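Local structure of ferulic acid decarboxylase 1 (4ZAD) at residues P31-G36 with V145-H150; H150-K155 with G285-M290; G154-T159 with R179-D184. The protein binds prenylated FMN and manganese and probably catalyses the reversible decarboxylation of ferulic, p-coumaric and cinnamic acids to the corresponding vinyl aromatics. All coordinates share one frame; numbering follows the deposited sequence. Where two conformers were deposited one is given.

Contact 1: residues P31-G36 with V145-H150; sequences PNLEVG and VPLLHH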
loop_
_atom_site.group_PDB
_atom_site.type_symbol
_atom_site.label_atom_id
_atom_site.label_comp_id
_atom_site.label_asym_id
_atom_site.label_seq_id
_atom_site.Cartn_x
_atom_site.Cartn_y
_atom_site.Cartn_z
ATOM N N PRO A 31 34.136 -2.829 2.833
ATOM C CA PRO A 31 33.381 -1.645 3.304
ATOM C C PRO A 31 32.852 -0.769 2.175
ATOM O O PRO A 31 31.777 -0.143 2.291
ATOM C CB PRO A 31 34.417 -0.872 4.119
ATOM C CG PRO A 31 35.366 -1.929 4.621
ATOM C CD PRO A 31 35.361 -3.060 3.627
ATOM N N ASN A 32 33.621 -0.720 1.095
ATOM C CA ASN A 32 33.168 -0.055 -0.114
ATOM C C ASN A 32 32.068 -0.849 -0.805
ATOM O O ASN A 32 32.349 -1.747 -1.594
ATOM C CB ASN A 32 34.328 0.191 -1.081
ATOM C CG ASN A 32 33.910 1.038 -2.258
ATOM O OD1 ASN A 32 32.923 1.764 -2.170
ATOM N ND2 ASN A 32 34.651 0.957 -3.365
ATOM N N LEU A 33 30.831 -0.516 -0.447
ATOM C CA LEU A 33 29.587 -0.900 -1.126
ATOM C C LEU A 33 29.002 -2.243 -0.794
ATOM O O LEU A 33 27.833 -2.429 -1.052
ATOM C CB LEU A 33 29.654 -0.755 -2.651
ATOM C CG LEU A 33 29.747 0.680 -3.193
ATOM C CD1 LEU A 33 29.849 0.688 -4.719
ATOM C CD2 LEU A 33 28.585 1.587 -2.701
ATOM N N GLU A 34 29.747 -3.190 -0.246
ATOM C CA GLU A 34 29.190 -4.551 -0.061
ATOM C C GLU A 34 28.486 -4.679 1.276
ATOM O O GLU A 34 27.572 -5.502 1.448
ATOM C CB GLU A 34 30.295 -5.640 -0.149
ATOM C CG GLU A 34 31.143 -5.600 -1.428
ATOM C CD GLU A 34 32.190 -6.733 -1.537
ATOM O OE1 GLU A 34 32.331 -7.545 -0.594
ATOM O OE2 GLU A 34 32.880 -6.781 -2.593
ATOM N N VAL A 35 28.953 -3.919 2.258
ATOM C CA VAL A 35 28.353 -3.989 3.561
ATOM C C VAL A 35 26.919 -3.507 3.387
ATOM O O VAL A 35 25.991 -4.140 3.845
ATOM C CB VAL A 35 29.140 -3.157 4.593
ATOM C CG1 VAL A 35 28.358 -2.971 5.853
ATOM C CG2 VAL A 35 30.458 -3.837 4.906
ATOM N N GLY A 36 26.758 -2.422 2.642
ATOM C CA GLY A 36 25.451 -1.883 2.341
ATOM C C GLY A 36 24.553 -2.773 1.495
ATOM O O GLY A 36 23.346 -2.826 1.726
ATOM N N VAL A 145 35.228 2.102 7.574
ATOM C CA VAL A 145 33.994 2.864 7.576
ATOM C C VAL A 145 33.391 2.610 6.221
ATOM O O VAL A 145 34.074 2.734 5.203
ATOM C CB VAL A 145 34.295 4.373 7.791
ATOM C CG1 VAL A 145 33.042 5.237 7.699
ATOM C CG2 VAL A 145 35.001 4.568 9.131
ATOM N N PRO A 146 32.125 2.218 6.189
ATOM C CA PRO A 146 31.510 1.834 4.923
ATOM C C PRO A 146 31.111 2.994 4.031
ATOM O O PRO A 146 30.796 4.076 4.541
ATOM C CB PRO A 146 30.240 1.104 5.358
ATOM C CG PRO A 146 29.933 1.617 6.716
ATOM C CD PRO A 146 31.244 1.962 7.345
ATOM N N LEU A 147 31.098 2.751 2.715
ATOM C CA LEU A 147 30.381 3.594 1.770
ATOM C C LEU A 147 29.064 2.873 1.442
ATOM O O LEU A 147 28.975 1.932 0.603
ATOM C CB LEU A 147 31.208 3.836 0.521
ATOM C CG LEU A 147 30.668 4.859 -0.483
ATOM C CD1 LEU A 147 31.179 6.232 -0.124
ATOM C CD2 LEU A 147 31.093 4.487 -1.901
ATOM N N LEU A 148 28.030 3.318 2.137
ATOM C CA LEU A 148 26.813 2.555 2.259
ATOM C C LEU A 148 26.008 2.547 0.974
ATOM O O LEU A 148 25.444 1.502 0.605
ATOM C CB LEU A 148 25.980 3.110 3.414
ATOM C CG LEU A 148 26.579 2.823 4.770
ATOM C CD1 LEU A 148 25.820 3.550 5.875
ATOM C CD2 LEU A 148 26.569 1.267 4.961
ATOM N N HIS A 149 25.958 3.697 0.303
ATOM C CA HIS A 149 25.248 3.805 -0.950
ATOM C C HIS A 149 26.098 4.462 -2.031
ATOM O O HIS A 149 26.771 5.431 -1.756
ATOM C CB HIS A 149 23.985 4.655 -0.831
ATOM C CG HIS A 149 23.262 4.544 0.465
ATOM N ND1 HIS A 149 23.714 5.134 1.625
ATOM C CD2 HIS A 149 22.050 4.023 0.756
ATOM C CE1 HIS A 149 22.839 4.922 2.587
ATOM N NE2 HIS A 149 21.819 4.252 2.083
ATOM N N HIS A 150 26.004 3.969 -3.268
ATOM C CA HIS A 150 26.498 4.702 -4.439
ATOM C C HIS A 150 25.956 6.100 -4.391
ATOM O O HIS A 150 24.739 6.286 -4.266
ATOM C CB HIS A 150 26.020 4.052 -5.747
ATOM C CG HIS A 150 26.690 4.597 -6.975
ATOM N ND1 HIS A 150 28.059 4.553 -7.156
ATOM C CD2 HIS A 150 26.180 5.185 -8.083
ATOM C CE1 HIS A 150 28.363 5.110 -8.316
ATOM N NE2 HIS A 150 27.239 5.501 -8.899
#
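P31 and L147 meet through their backbones, L147 N donating to P31 O at 3.0 Å. This bond belongs to a single isolated beta bridge between N32 and L147, which ties the turn leading into helix 34-45, in the UbiD N-terminal domain, to an irregular loop of the Rift-related domain. The donor stands well above the P31 carbonyl plane, 44° out of it, so the approach misses the lone-pair direction. The return bond, L33 N to L147 O, is weak: 3.2 Å with an N-H...O angle of 123°. L33 CA also lies 3.4 Å from L147 O in a CA-H...O contact, and P31 O takes a similar one from P146 CA.

Around this polar core two side chains run alongside each other. N32 has CG anti to its backbone N (chi1 -173°), a first torsion that L147 shares, and the two point the same way, bringing N32 OD1 to 3.3 Å from L147 CD2. L33 sits at the N-cap position, and its CD2 branch reaches across the loop, touching L147 CD2 at 3.9 Å and H150 N at 3.6 Å. V35, on the first turn of the helix, faces the P146 ring more loosely.

Further out, the second subunit covers part of the contact, with V500 of that subunit packed on L33. The helix backbone comes near the loop at G36, whose CA lies 3.8 Å from L148 O, a carbonyl oxygen that is also hydrogen-bonded to Y496 OH of the second subunit.

Contact 2: residues H150-K155 with G285-M290; sequences HGDGGK and GPFGEM. With 4LU (1-deoxy-5-O-phosphono-1-(3,3,4,5-tetramethyl-9,11-dioxo-2,3,8,9,10,11-hexahydro-7H-quinolino[1,8-fg]pteridin-12-ium-7-y l)-D-ribitol), chain E.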
loop_
_atom_site.group_PDB
_atom_site.type_symbol
_atom_site.label_atom_id
_atom_site.label_comp_id
_atom_site.label_asym_id
_atom_site.label_seq_id
_atom_site.Cartn_x
_atom_site.Cartn_y
_atom_site.Cartn_z
ATOM N N HIS A 150 26.004 3.969 -3.268
ATOM C CA HIS A 150 26.498 4.702 -4.439
ATOM C C HIS A 150 25.956 6.100 -4.391
ATOM O O HIS A 150 24.739 6.286 -4.266
ATOM C CB HIS A 150 26.020 4.052 -5.747
ATOM C CG HIS A 150 26.690 4.597 -6.975
ATOM N ND1 HIS A 150 28.059 4.553 -7.156
ATOM C CD2 HIS A 150 26.180 5.185 -8.083
ATOM C CE1 HIS A 150 28.363 5.110 -8.316
ATOM N NE2 HIS A 150 27.239 5.501 -8.899
ATOM N N GLY A 151 26.858 7.078 -4.485
ATOM C CA GLY A 151 26.497 8.499 -4.500
ATOM C C GLY A 151 26.593 9.153 -3.120
ATOM O O GLY A 151 26.386 10.368 -2.978
ATOM N N ASP A 152 26.895 8.357 -2.102
ATOM C CA ASP A 152 27.064 8.913 -0.775
ATOM C C ASP A 152 28.287 9.809 -0.892
ATOM O O ASP A 152 29.249 9.443 -1.535
ATOM C CB ASP A 152 27.274 7.813 0.290
ATOM C CG ASP A 152 25.965 7.193 0.796
ATOM O OD1 ASP A 152 24.867 7.567 0.336
ATOM O OD2 ASP A 152 26.046 6.285 1.669
ATOM N N GLY A 153 28.254 10.983 -0.278
ATOM C CA GLY A 153 29.363 11.936 -0.429
ATOM C C GLY A 153 30.532 11.686 0.500
ATOM O O GLY A 153 31.445 12.472 0.565
ATOM N N GLY A 154 30.495 10.583 1.236
ATOM C CA GLY A 154 31.586 10.197 2.125
ATOM C C GLY A 154 31.309 8.823 2.708
ATOM O O GLY A 154 30.301 8.157 2.381
ATOM N N LYS A 155 32.193 8.392 3.588
ATOM C CA LYS A 155 31.951 7.185 4.327
ATOM C C LYS A 155 31.244 7.560 5.644
ATOM O O LYS A 155 31.758 8.347 6.450
ATOM C CB LYS A 155 33.255 6.462 4.570
ATOM C CG LYS A 155 34.065 6.087 3.295
ATOM C CD LYS A 155 35.512 5.669 3.705
ATOM C CE LYS A 155 36.370 5.109 2.581
ATOM N NZ LYS A 155 37.310 4.120 3.182
ATOM N N GLY A 285 27.929 15.002 2.801
ATOM C CA GLY A 285 27.824 14.636 1.379
ATOM C C GLY A 285 26.432 14.181 1.402
ATOM O O GLY A 285 25.926 13.997 2.522
ATOM N N PRO A 286 25.801 14.037 0.227
ATOM C CA PRO A 286 24.486 13.436 0.263
ATOM C C PRO A 286 24.618 12.054 0.864
ATOM O O PRO A 286 25.715 11.511 0.911
ATOM C CB PRO A 286 24.061 13.387 -1.211
ATOM C CG PRO A 286 25.299 13.510 -1.985
ATOM C CD PRO A 286 26.328 14.168 -1.135
ATOM N N PHE A 287 23.517 11.544 1.374
ATOM C CA PHE A 287 23.425 10.199 1.922
ATOM C C PHE A 287 22.103 9.593 1.424
ATOM O O PHE A 287 21.106 10.294 1.292
ATOM C CB PHE A 287 23.445 10.329 3.443
ATOM C CG PHE A 287 23.517 9.042 4.183
ATOM C CD1 PHE A 287 24.527 8.159 3.949
ATOM C CD2 PHE A 287 22.607 8.766 5.185
ATOM C CE1 PHE A 287 24.637 6.974 4.660
ATOM C CE2 PHE A 287 22.665 7.583 5.896
ATOM C CZ PHE A 287 23.695 6.669 5.629
ATOM N N GLY A 288 22.111 8.307 1.124
ATOM C CA GLY A 288 20.887 7.551 0.901
ATOM C C GLY A 288 20.100 7.460 2.194
ATOM O O GLY A 288 20.558 6.891 3.164
ATOM N N GLU A 289 18.937 8.098 2.237
ATOM C CA GLU A 289 18.215 8.283 3.501
ATOM C C GLU A 289 16.800 7.702 3.468
ATOM O O GLU A 289 16.379 7.071 2.499
ATOM C CB GLU A 289 18.186 9.782 3.908
ATOM C CG GLU A 289 19.147 10.194 5.074
ATOM C CD GLU A 289 18.540 10.149 6.488
ATOM O OE1 GLU A 289 17.620 9.343 6.766
ATOM O OE2 GLU A 289 19.016 10.941 7.340
ATOM N N MET A 290 16.088 7.975 4.554
ATOM C CA MET A 290 14.848 7.334 4.957
ATOM C C MET A 290 13.671 7.277 3.992
ATOM O O MET A 290 12.738 6.494 4.221
ATOM C CB MET A 290 14.377 7.981 6.283
ATOM C CG MET A 290 14.023 9.464 6.170
ATOM S SD MET A 290 13.590 10.138 7.766
ATOM C CE MET A 290 12.035 9.283 7.991
HETATM C C9 4LU E . 17.389 8.211 13.391
HETATM C C8 4LU E . 17.969 6.936 13.347
HETATM C C7 4LU E . 19.024 6.660 12.466
HETATM C C10 4LU E . 18.370 11.680 12.607
HETATM C C6 4LU E . 19.450 7.736 11.525
HETATM N N3 4LU E . 19.773 13.794 11.598
HETATM C C2 4LU E . 18.890 13.996 12.583
HETATM C C13 4LU E . 21.816 7.550 11.422
HETATM C C5 4LU E . 20.558 7.528 10.586
HETATM C C1 4LU E . 20.108 9.897 9.887
HETATM O O2 4LU E . 18.766 15.151 13.009
HETATM N N1 4LU E . 18.189 12.948 13.083
HETATM C C4 4LU E . 19.979 12.568 11.075
HETATM O O4 4LU E . 20.834 12.530 10.158
HETATM C C4A 4LU E . 19.285 11.479 11.550
HETATM N N5 4LU E . 19.186 10.097 10.785
HETATM C C3 4LU E . 20.793 8.695 9.753
HETATM C C12 4LU E . 20.501 6.212 9.817
HETATM C C5A 4LU E . 18.763 9.052 11.589
HETATM C C7M 4LU E . 19.696 5.314 12.400
HETATM C C8M 4LU E . 17.440 5.916 14.320
HETATM C C9A 4LU E . 17.870 9.305 12.655
HETATM N N10 4LU E . 17.666 10.644 13.142
HETATM C "C1'" 4LU E . 16.387 11.039 13.749
HETATM C "C2'" 4LU E . 16.652 11.401 15.210
HETATM O "O2'" 4LU E . 17.458 10.361 15.801
HETATM C "C3'" 4LU E . 15.357 11.614 16.005
HETATM O "O3'" 4LU E . 14.631 12.738 15.464
HETATM C "C4'" 4LU E . 15.622 11.852 17.507
HETATM O "O4'" 4LU E . 14.439 12.371 18.121
HETATM C "C5'" 4LU E . 16.745 12.879 17.733
HETATM O "O5'" 4LU E . 16.982 13.171 19.095
HETATM P P 4LU E . 16.495 14.506 19.802
HETATM O O2P 4LU E . 17.234 14.329 21.128
HETATM O O3P 4LU E . 14.958 14.359 19.817
HETATM O O1P 4LU E . 16.967 15.650 18.929
#
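The D152 carboxylate is set obliquely against the F287 ring, their planes 40° apart, where two irregular loops of the Rift-related domain meet beside the prenylated flavin. Its two oxygens have different tasks. OD1 accepts G288 N at 3.0 Å, met on the syn side and 25° out of the carboxylate plane. OD2 lies 3.3 Å from F287 CD1 and takes its polar partner from elsewhere, a hydrogen bond with H149 ND1. An amide on one oxygen and the H149 imidazole on the other restrain the rotation of the buried carboxylate.

F287 CG is anti to its backbone N (chi1 -173°), and from there the CD1-CE1 side of the ring lies against D152 OD2. H149 meets this ring edge-to-face. D152 thus touches F287 and is bonded to H149, a position consistent with fixing how the two rings meet. On its far reach F287 comes obliquely near C3 of the cofactor.

Next along the same loop is E289, the predicted proton donor. In one of its two deposited conformers OE2 lies near cofactor C1, but this close approach is doubtful.

The backbones are joined where glycines let them close up, G153 CA standing 3.6 Å from G285 CA. Beside them G153 N gives P286 O a nearly straight hydrogen bond of 2.9 Å, and P286 CG rests 3.5 Å from G151 O.

Contact 3: residues G154-T159 with R179-D184; sequences GKFIQT and RGMVHD. With 4LU (1-deoxy-5-O-phosphono-1-(3,3,4,5-tetramethyl-9,11-dioxo-2,3,8,9,10,11-hexahydro-7H-quinolino[1,8-fg]pteridin-12-ium-7-y l)-D-ribitol), chain E.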
loop_
_atom_site.group_PDB
_atom_site.type_symbol
_atom_site.label_atom_id
_atom_site.label_comp_id
_atom_site.label_asym_id
_atom_site.label_seq_id
_atom_site.Cartn_x
_atom_site.Cartn_y
_atom_site.Cartn_z
ATOM N N GLY A 154 30.495 10.583 1.236
ATOM C CA GLY A 154 31.586 10.197 2.125
ATOM C C GLY A 154 31.309 8.823 2.708
ATOM O O GLY A 154 30.301 8.157 2.381
ATOM N N LYS A 155 32.193 8.392 3.588
ATOM C CA LYS A 155 31.951 7.185 4.327
ATOM C C LYS A 155 31.244 7.560 5.644
ATOM O O LYS A 155 31.758 8.347 6.450
ATOM C CB LYS A 155 33.255 6.462 4.570
ATOM C CG LYS A 155 34.065 6.087 3.295
ATOM C CD LYS A 155 35.512 5.669 3.705
ATOM C CE LYS A 155 36.370 5.109 2.581
ATOM N NZ LYS A 155 37.310 4.120 3.182
ATOM N N PHE A 156 30.049 7.021 5.842
ATOM C CA PHE A 156 29.238 7.386 7.008
ATOM C C PHE A 156 29.490 6.493 8.214
ATOM O O PHE A 156 28.907 5.406 8.362
ATOM C CB PHE A 156 27.771 7.466 6.641
ATOM C CG PHE A 156 27.376 8.806 6.071
ATOM C CD1 PHE A 156 27.461 9.051 4.716
ATOM C CD2 PHE A 156 26.910 9.827 6.900
ATOM C CE1 PHE A 156 27.088 10.285 4.203
ATOM C CE2 PHE A 156 26.549 11.057 6.393
ATOM C CZ PHE A 156 26.634 11.296 5.076
ATOM N N ILE A 157 30.377 6.975 9.078
ATOM C CA ILE A 157 30.867 6.204 10.207
ATOM C C ILE A 157 29.809 6.174 11.293
ATOM O O ILE A 157 29.748 5.238 12.079
ATOM C CB ILE A 157 32.199 6.797 10.737
ATOM C CG1 ILE A 157 32.896 5.836 11.695
ATOM C CG2 ILE A 157 31.998 8.187 11.393
ATOM C CD1 ILE A 157 34.237 6.348 12.145
ATOM N N GLN A 158 28.960 7.192 11.307
ATOM C CA GLN A 158 27.970 7.375 12.364
ATOM C C GLN A 158 26.595 7.242 11.780
ATOM O O GLN A 158 26.043 8.163 11.175
ATOM C CB GLN A 158 28.181 8.705 13.078
ATOM C CG GLN A 158 26.988 9.361 13.724
ATOM C CD GLN A 158 26.227 8.498 14.697
ATOM O OE1 GLN A 158 26.479 7.314 14.844
ATOM N NE2 GLN A 158 25.250 9.104 15.351
ATOM N N THR A 159 26.060 6.043 11.945
ATOM C CA THR A 159 24.713 5.760 11.557
ATOM C C THR A 159 23.942 5.131 12.708
ATOM O O THR A 159 22.743 5.024 12.614
ATOM C CB THR A 159 24.656 4.867 10.289
ATOM O OG1 THR A 159 25.119 3.534 10.587
ATOM C CG2 THR A 159 25.509 5.461 9.195
ATOM N N ARG A 179 23.288 11.620 11.606
ATOM C CA ARG A 179 24.242 10.992 10.728
ATOM C C ARG A 179 25.555 11.704 10.831
ATOM O O ARG A 179 25.611 12.849 11.305
ATOM C CB ARG A 179 23.737 10.982 9.290
ATOM C CG ARG A 179 23.838 12.285 8.573
ATOM C CD ARG A 179 23.248 12.090 7.205
ATOM N NE ARG A 179 23.426 13.217 6.310
ATOM C CZ ARG A 179 22.565 13.541 5.349
ATOM N NH1 ARG A 179 21.444 12.845 5.186
ATOM N NH2 ARG A 179 22.800 14.576 4.548
ATOM N N GLY A 180 26.602 11.008 10.406
ATOM C CA GLY A 180 27.948 11.541 10.436
ATOM C C GLY A 180 28.873 10.857 9.463
ATOM O O GLY A 180 28.899 9.626 9.351
ATOM N N MET A 181 29.623 11.653 8.726
ATOM C CA MET A 181 30.568 11.102 7.792
ATOM C C MET A 181 31.981 11.610 8.078
ATOM O O MET A 181 32.178 12.694 8.626
ATOM C CB MET A 181 30.147 11.370 6.336
ATOM C CG MET A 181 29.753 12.788 5.982
ATOM S SD MET A 181 29.848 13.062 4.191
ATOM C CE MET A 181 31.603 13.477 3.976
ATOM N N VAL A 182 32.967 10.803 7.704
ATOM C CA VAL A 182 34.358 11.159 7.939
ATOM C C VAL A 182 34.702 12.313 7.030
ATOM O O VAL A 182 34.443 12.251 5.838
ATOM C CB VAL A 182 35.303 9.994 7.638
ATOM C CG1 VAL A 182 36.770 10.416 7.908
ATOM C CG2 VAL A 182 34.917 8.763 8.471
ATOM N N HIS A 183 35.237 13.382 7.611
ATOM C CA HIS A 183 35.669 14.555 6.855
ATOM C C HIS A 183 37.158 14.473 6.556
ATOM O O HIS A 183 37.581 14.729 5.433
ATOM C CB HIS A 183 35.404 15.845 7.620
ATOM C CG HIS A 183 36.032 17.048 6.986
ATOM N ND1 HIS A 183 35.552 17.612 5.821
ATOM C CD2 HIS A 183 37.114 17.777 7.342
ATOM C CE1 HIS A 183 36.307 18.642 5.493
ATOM N NE2 HIS A 183 37.258 18.769 6.403
ATOM N N ASP A 184 37.951 14.140 7.561
ATOM C CA ASP A 184 39.388 13.961 7.336
ATOM C C ASP A 184 39.939 13.066 8.423
ATOM O O ASP A 184 39.179 12.538 9.238
ATOM C CB ASP A 184 40.121 15.307 7.298
ATOM C CG ASP A 184 40.109 16.045 8.648
ATOM O OD1 ASP A 184 40.320 15.416 9.711
ATOM O OD2 ASP A 184 39.927 17.275 8.641
HETATM C C9 4LU E . 17.389 8.211 13.391
HETATM C C8 4LU E . 17.969 6.936 13.347
HETATM C C7 4LU E . 19.024 6.660 12.466
HETATM C C10 4LU E . 18.370 11.680 12.607
HETATM C C6 4LU E . 19.450 7.736 11.525
HETATM N N3 4LU E . 19.773 13.794 11.598
HETATM C C2 4LU E . 18.890 13.996 12.583
HETATM C C13 4LU E . 21.816 7.550 11.422
HETATM C C5 4LU E . 20.558 7.528 10.586
HETATM C C1 4LU E . 20.108 9.897 9.887
HETATM O O2 4LU E . 18.766 15.151 13.009
HETATM N N1 4LU E . 18.189 12.948 13.083
HETATM C C4 4LU E . 19.979 12.568 11.075
HETATM O O4 4LU E . 20.834 12.530 10.158
HETATM C C4A 4LU E . 19.285 11.479 11.550
HETATM N N5 4LU E . 19.186 10.097 10.785
HETATM C C3 4LU E . 20.793 8.695 9.753
HETATM C C12 4LU E . 20.501 6.212 9.817
HETATM C C5A 4LU E . 18.763 9.052 11.589
HETATM C C7M 4LU E . 19.696 5.314 12.400
HETATM C C8M 4LU E . 17.440 5.916 14.320
HETATM C C9A 4LU E . 17.870 9.305 12.655
HETATM N N10 4LU E . 17.666 10.644 13.142
HETATM C "C1'" 4LU E . 16.387 11.039 13.749
HETATM C "C2'" 4LU E . 16.652 11.401 15.210
HETATM O "O2'" 4LU E . 17.458 10.361 15.801
HETATM C "C3'" 4LU E . 15.357 11.614 16.005
HETATM O "O3'" 4LU E . 14.631 12.738 15.464
HETATM C "C4'" 4LU E . 15.622 11.852 17.507
HETATM O "O4'" 4LU E . 14.439 12.371 18.121
HETATM C "C5'" 4LU E . 16.745 12.879 17.733
HETATM O "O5'" 4LU E . 16.982 13.171 19.095
HETATM P P 4LU E . 16.495 14.506 19.802
HETATM O O2P 4LU E . 17.234 14.329 21.128
HETATM O O3P 4LU E . 14.958 14.359 19.817
HETATM O O1P 4LU E . 16.967 15.650 18.929
#
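G180 O is the acceptor on which three groups of 154-159 converge. Q158 N donates to it at 3.1 Å in a nearly straight hydrogen bond, I157 N lies 3.0 Å away, and F156 CD2 is a close carbon at 3.2 Å. Q158 and G180 form an antiparallel hydrogen-bonded pair, a single bridge that lays this loop of the Rift-related domain along the lead-in to strand 181-184. The reciprocal bond, G180 N to Q158 O, is weak. Further along, V182 N donates to K155 O at 3.0 Å, almost in line with the carbonyl bond, so the backbones are bonded at two separate places, Q158-G180 and K155-V182.

The side chains pack round the F156 ring. M181 CB sits over the centre of one face, 3.5 Å from the centroid and only 7° off the ring normal, making a CH-pi contact. M181 CG lies between the backbone N and the carbonyl carbon (chi1 49°), which carries the chain across the same face; SD then stands obliquely, 4.4 Å from the centroid, in a Met-aromatic contact. R179 CD comes to 3.6 Å from F156 CE2. Its guanidinium plane is turned 80° from the ring, so the two groups cross without stacking. I157 and V182 add an apolar crossing nearby, CB against CG2.

R179 is extended from CG to NE, and its guanidinium finds its strong partner outside the two segments, NH2 forming a salt bridge with E284; a long, weak ion pair joins NH1 to E289. The Q158 amide is likewise occupied elsewhere, NE2 bonding G161 O. At the start of its segment R179 binds the prenylated flavin through the main chain: R179 N donates to cofactor O4 at 3.0 Å.

The three contacts share one continuous stretch, 145-159, which meets the N-terminal segment 31-36 first and the flavin pocket last. Their centres lie close together: contact 1 is about 10 Å from contact 2 and 11 Å from contact 3, while contacts 2 and 3 are about 9 Å apart. Contact 1 meets contact 2 where H149 CE1 lies 3.1 Å from G288 O, and meets both others where L147 CD1 lies 3.3 Å from G154 O. Between contacts 2 and 3, F287 CD1 is 3.2 Å from F156 CD1, with ring planes about 40° apart. Contacts 2 and 3 both touch the cofactor, whereas contact 1 stands back, its L148 side chain about 7 Å away from it.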